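Local coordinates for interferon gamma receptor 1 (PDB 4EQ3), which probably acts as a cytokine receptor, its chain here being the two-domain extracellular part expected to bind interferon gamma, at residues A10-K22 with Y29-F41. Numbering follows the deposited sequence.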
loop_
_atom_site.group_PDB
_atom_site.type_symbol
_atom_site.label_atom_id
_atom_site.label_comp_id
_atom_site.label_asym_id
_atom_site.label_seq_id
_atom_site.Cartn_x
_atom_site.Cartn_y
_atom_site.Cartn_z
ATOM N N ALA A 10 18.984 9.485 31.245
ATOM C CA ALA A 10 18.477 10.842 31.176
ATOM C C ALA A 10 17.132 10.829 30.496
ATOM O O ALA A 10 16.257 10.130 30.928
ATOM C CB ALA A 10 19.400 11.692 30.446
ATOM N N VAL A 11 16.980 11.596 29.428
ATOM C CA VAL A 11 15.784 11.567 28.595
ATOM C C VAL A 11 16.113 10.705 27.409
ATOM O O VAL A 11 16.672 11.142 26.444
ATOM C CB VAL A 11 15.351 12.963 28.114
ATOM C CG1 VAL A 11 14.402 12.880 26.932
ATOM C CG2 VAL A 11 14.776 13.743 29.249
ATOM N N PRO A 12 15.771 9.448 27.552
ATOM C CA PRO A 12 16.096 8.424 26.583
ATOM C C PRO A 12 15.452 8.733 25.257
ATOM O O PRO A 12 14.560 9.517 25.225
ATOM C CB PRO A 12 15.502 7.192 27.222
ATOM C CG PRO A 12 14.395 7.675 27.983
ATOM C CD PRO A 12 14.798 8.972 28.540
ATOM N N SER A 13 15.939 8.113 24.196
ATOM C CA SER A 13 15.429 8.333 22.853
ATOM C C SER A 13 14.285 7.373 22.577
ATOM O O SER A 13 14.195 6.320 23.198
ATOM C CB SER A 13 16.533 8.107 21.821
ATOM O OG SER A 13 16.762 6.722 21.623
ATOM N N PRO A 14 13.411 7.728 21.632
ATOM C CA PRO A 14 12.349 6.793 21.252
ATOM C C PRO A 14 12.922 5.419 20.904
ATOM O O PRO A 14 14.144 5.248 20.718
ATOM C CB PRO A 14 11.734 7.451 20.015
ATOM C CG PRO A 14 12.022 8.910 20.183
ATOM C CD PRO A 14 13.374 8.967 20.838
ATOM N N THR A 15 12.041 4.435 20.813
ATOM C CA THR A 15 12.479 3.071 20.603
ATOM C C THR A 15 11.518 2.320 19.683
ATOM O O THR A 15 10.410 2.788 19.416
ATOM C CB THR A 15 12.601 2.333 21.950
ATOM O OG1 THR A 15 13.538 1.255 21.825
ATOM C CG2 THR A 15 11.259 1.809 22.399
ATOM N N GLY A 16 11.973 1.178 19.176
ATOM C CA GLY A 16 11.157 0.313 18.348
ATOM C C GLY A 16 10.601 0.993 17.116
ATOM O O GLY A 16 9.430 0.800 16.766
ATOM N N THR A 17 11.430 1.792 16.450
ATOM C CA THR A 17 10.975 2.505 15.268
ATOM C C THR A 17 10.525 1.513 14.219
ATOM O O THR A 17 11.131 0.453 14.052
ATOM C CB THR A 17 12.069 3.421 14.680
ATOM O OG1 THR A 17 13.146 2.625 14.153
ATOM C CG2 THR A 17 12.587 4.359 15.751
ATOM N N SER A 18 9.443 1.849 13.528
ATOM C CA SER A 18 8.941 0.995 12.467
ATOM C C SER A 18 8.177 1.800 11.426
ATOM O O SER A 18 7.233 2.536 11.751
ATOM C CB SER A 18 8.039 -0.092 13.046
ATOM O OG SER A 18 7.506 -0.889 12.004
ATOM N N VAL A 19 8.583 1.660 10.171
ATOM C CA VAL A 19 7.856 2.295 9.086
ATOM C C VAL A 19 6.987 1.222 8.442
ATOM O O VAL A 19 7.492 0.197 7.983
ATOM C CB VAL A 19 8.784 2.915 8.019
ATOM C CG1 VAL A 19 7.950 3.550 6.918
ATOM C CG2 VAL A 19 9.729 3.948 8.636
ATOM N N LYS A 20 5.676 1.439 8.463
ATOM C CA LYS A 20 4.726 0.511 7.858
ATOM C C LYS A 20 4.047 1.189 6.684
ATOM O O LYS A 20 3.406 2.222 6.849
ATOM C CB LYS A 20 3.674 0.105 8.882
ATOM C CG LYS A 20 4.263 -0.510 10.121
ATOM C CD LYS A 20 4.896 -1.852 9.817
ATOM C CE LYS A 20 3.836 -2.898 9.531
ATOM N NZ LYS A 20 4.352 -4.264 9.812
ATOM N N SER A 21 4.172 0.603 5.503
ATOM C CA SER A 21 3.612 1.190 4.298
ATOM C C SER A 21 2.744 0.173 3.585
ATOM O O SER A 21 3.217 -0.898 3.212
ATOM C CB SER A 21 4.731 1.650 3.364
ATOM O OG SER A 21 4.202 2.194 2.173
ATOM N N LYS A 22 1.470 0.469 3.453
ATOM C CA LYS A 22 0.524 -0.361 2.727
ATOM C C LYS A 22 -0.473 0.428 1.915
ATOM O O LYS A 22 -1.110 1.288 2.457
ATOM C CB LYS A 22 -0.194 -1.308 3.684
ATOM C CG LYS A 22 -1.179 -2.293 3.101
ATOM C CD LYS A 22 -0.842 -3.637 3.506
ATOM C CE LYS A 22 -1.911 -4.325 4.334
ATOM N NZ LYS A 22 -1.357 -5.259 5.332
ATOM N N TYR A 29 6.038 4.431 13.251
ATOM C CA TYR A 29 5.649 4.154 14.619
ATOM C C TYR A 29 6.881 4.008 15.496
ATOM O O TYR A 29 7.926 3.580 15.031
ATOM C CB TYR A 29 4.864 2.846 14.695
ATOM C CG TYR A 29 3.609 2.808 13.863
ATOM C CD1 TYR A 29 2.438 3.403 14.319
ATOM C CD2 TYR A 29 3.587 2.166 12.629
ATOM C CE1 TYR A 29 1.275 3.357 13.569
ATOM C CE2 TYR A 29 2.416 2.116 11.865
ATOM C CZ TYR A 29 1.269 2.714 12.346
ATOM O OH TYR A 29 0.106 2.681 11.617
ATOM N N TRP A 30 6.733 4.338 16.771
ATOM C CA TRP A 30 7.767 4.095 17.755
ATOM C C TRP A 30 7.146 3.871 19.129
ATOM O O TRP A 30 5.925 3.985 19.320
ATOM C CB TRP A 30 8.750 5.269 17.807
ATOM C CG TRP A 30 8.092 6.590 18.059
ATOM C CD1 TRP A 30 7.953 7.223 19.261
ATOM C CD2 TRP A 30 7.482 7.443 17.082
ATOM N NE1 TRP A 30 7.285 8.417 19.090
ATOM C CE2 TRP A 30 6.984 8.571 17.763
ATOM C CE3 TRP A 30 7.301 7.356 15.698
ATOM C CZ2 TRP A 30 6.328 9.608 17.106
ATOM C CZ3 TRP A 30 6.646 8.388 15.049
ATOM C CH2 TRP A 30 6.164 9.496 15.752
ATOM N N GLN A 31 7.997 3.551 20.088
ATOM C CA GLN A 31 7.553 3.328 21.445
ATOM C C GLN A 31 8.383 4.171 22.398
ATOM O O GLN A 31 9.508 4.579 22.074
ATOM C CB GLN A 31 7.656 1.843 21.791
ATOM C CG GLN A 31 6.627 0.984 21.065
ATOM C CD GLN A 31 6.822 -0.492 21.306
ATOM O OE1 GLN A 31 7.949 -0.987 21.299
ATOM N NE2 GLN A 31 5.718 -1.211 21.511
ATOM N N TYR A 32 7.824 4.437 23.572
ATOM C CA TYR A 32 8.511 5.265 24.543
ATOM C C TYR A 32 8.219 4.816 25.966
ATOM O O TYR A 32 7.106 4.381 26.262
ATOM C CB TYR A 32 8.120 6.728 24.362
ATOM C CG TYR A 32 9.152 7.675 24.921
ATOM C CD1 TYR A 32 10.365 7.864 24.268
ATOM C CD2 TYR A 32 8.926 8.367 26.104
ATOM C CE1 TYR A 32 11.321 8.721 24.773
ATOM C CE2 TYR A 32 9.871 9.230 26.610
ATOM C CZ TYR A 32 11.069 9.400 25.938
ATOM O OH TYR A 32 12.024 10.245 26.433
ATOM N N PRO A 33 9.225 4.923 26.828
ATOM C CA PRO A 33 9.067 4.590 28.235
ATOM C C PRO A 33 8.123 5.506 28.983
ATOM O O PRO A 33 7.873 6.594 28.574
ATOM C CB PRO A 33 10.480 4.688 28.777
ATOM C CG PRO A 33 11.159 5.531 27.872
ATOM C CD PRO A 33 10.604 5.315 26.555
ATOM N N SER A 34 7.561 4.980 30.053
ATOM C CA SER A 34 6.664 5.720 30.897
ATOM C C SER A 34 7.404 6.810 31.697
ATOM O O SER A 34 8.391 6.537 32.337
ATOM C CB SER A 34 5.910 4.762 31.810
ATOM O OG SER A 34 4.925 5.451 32.475
HETATM N N MSE A 35 6.924 8.048 31.636
HETATM C CA MSE A 35 7.607 9.158 32.260
HETATM C C MSE A 35 6.629 9.803 33.184
HETATM O O MSE A 35 5.467 9.620 33.023
HETATM C CB MSE A 35 8.006 10.197 31.236
HETATM C CG MSE A 35 8.983 9.796 30.243
HETATM SE SE MSE A 35 10.465 9.111 31.004
HETATM C CE MSE A 35 11.434 8.530 29.481
ATOM N N SER A 36 7.100 10.572 34.161
ATOM C CA SER A 36 6.185 11.216 35.088
ATOM C C SER A 36 5.181 11.999 34.291
ATOM O O SER A 36 3.973 11.805 34.403
ATOM C CB SER A 36 6.891 12.158 36.019
ATOM O OG SER A 36 8.216 11.768 36.213
ATOM N N GLU A 37 5.680 12.877 33.451
ATOM C CA GLU A 37 4.745 13.593 32.636
ATOM C C GLU A 37 4.664 13.088 31.199
ATOM O O GLU A 37 4.928 11.960 30.955
ATOM C CB GLU A 37 4.902 15.106 32.784
ATOM C CG GLU A 37 3.961 15.641 33.862
ATOM C CD GLU A 37 4.579 16.675 34.789
ATOM O OE1 GLU A 37 5.666 16.462 35.325
ATOM O OE2 GLU A 37 3.960 17.726 34.984
ATOM N N THR A 38 4.249 13.941 30.277
ATOM C CA THR A 38 3.943 13.510 28.949
ATOM C C THR A 38 4.950 14.021 27.936
ATOM O O THR A 38 5.044 15.196 27.677
ATOM C CB THR A 38 2.529 13.898 28.542
ATOM O OG1 THR A 38 2.309 15.256 28.871
ATOM C CG2 THR A 38 1.489 13.035 29.248
ATOM N N PRO A 39 5.693 13.087 27.386
ATOM C CA PRO A 39 6.651 13.356 26.334
ATOM C C PRO A 39 6.002 13.826 25.049
ATOM O O PRO A 39 4.887 13.516 24.771
ATOM C CB PRO A 39 7.300 12.007 26.108
ATOM C CG PRO A 39 6.882 11.161 27.122
ATOM C CD PRO A 39 5.679 11.676 27.760
ATOM N N HIS A 40 6.724 14.633 24.301
ATOM C CA HIS A 40 6.317 14.984 22.945
ATOM C C HIS A 40 7.468 14.624 22.018
ATOM O O HIS A 40 8.591 14.425 22.471
ATOM C CB HIS A 40 5.975 16.468 22.829
ATOM C CG HIS A 40 4.768 16.870 23.612
ATOM N ND1 HIS A 40 4.782 17.007 24.984
ATOM C CD2 HIS A 40 3.506 17.169 23.218
ATOM C CE1 HIS A 40 3.582 17.373 25.400
ATOM N NE2 HIS A 40 2.790 17.478 24.349
ATOM N N PHE A 41 7.200 14.535 20.722
ATOM C CA PHE A 41 8.220 14.049 19.802
ATOM C C PHE A 41 8.402 14.951 18.585
ATOM O O PHE A 41 7.513 15.716 18.227
ATOM C CB PHE A 41 7.900 12.616 19.363
ATOM C CG PHE A 41 7.724 11.657 20.508
ATOM C CD1 PHE A 41 8.826 11.159 21.186
ATOM C CD2 PHE A 41 6.458 11.253 20.906
ATOM C CE1 PHE A 41 8.669 10.280 22.245
ATOM C CE2 PHE A 41 6.290 10.373 21.966
ATOM C CZ PHE A 41 7.393 9.886 22.638
#
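Tyr32 lies along the loop that precedes strand 17-22, turning the edge of its ring to Ser13 and Pro14 and giving its hydroxyl to the carbonyl of Pro12 (OH to O 2.9 Å). CG stands anti to the backbone N (chi1 -157°), which carries the ring along the loop to Pro12, whose side chain it crosses at about a right angle. Phe41 CE1 and Pro33 CD flank opposite faces, each toward the rim, and should restrict turning of the ring. Beside the hydroxyl, the CE methyl of selenomethionine Met35 presses on Pro12 CG at 3.4 Å, closer than usual for two carbons. Pro14, buried, turns its ring to two aromatics, its CB 3.9 Å from Trp30 CD1 and its CG against Phe41 CD1; Trp30 NE1 sits above the centre of the Phe41 ring.

The backbones join in two antiparallel hydrogen-bonded pairs, Thr15 with Gln31 and Ser18 with Tyr29. Between them a beta bulge shifts the register by one, and Gly16, at positive phi, turns the corner. Past it, Lys20 lays CG at the edge of the Tyr29 ring.

Strands 17-22 and 25-31 form a hairpin in the three-stranded sheet of the N-terminal fibronectin type III-like domain, with Trp30 on Cys67 of strand 66-68. The loops beside it reach the four-stranded sheet, Tyr32 on strand 81-88 and Pro14 on strand 91-97.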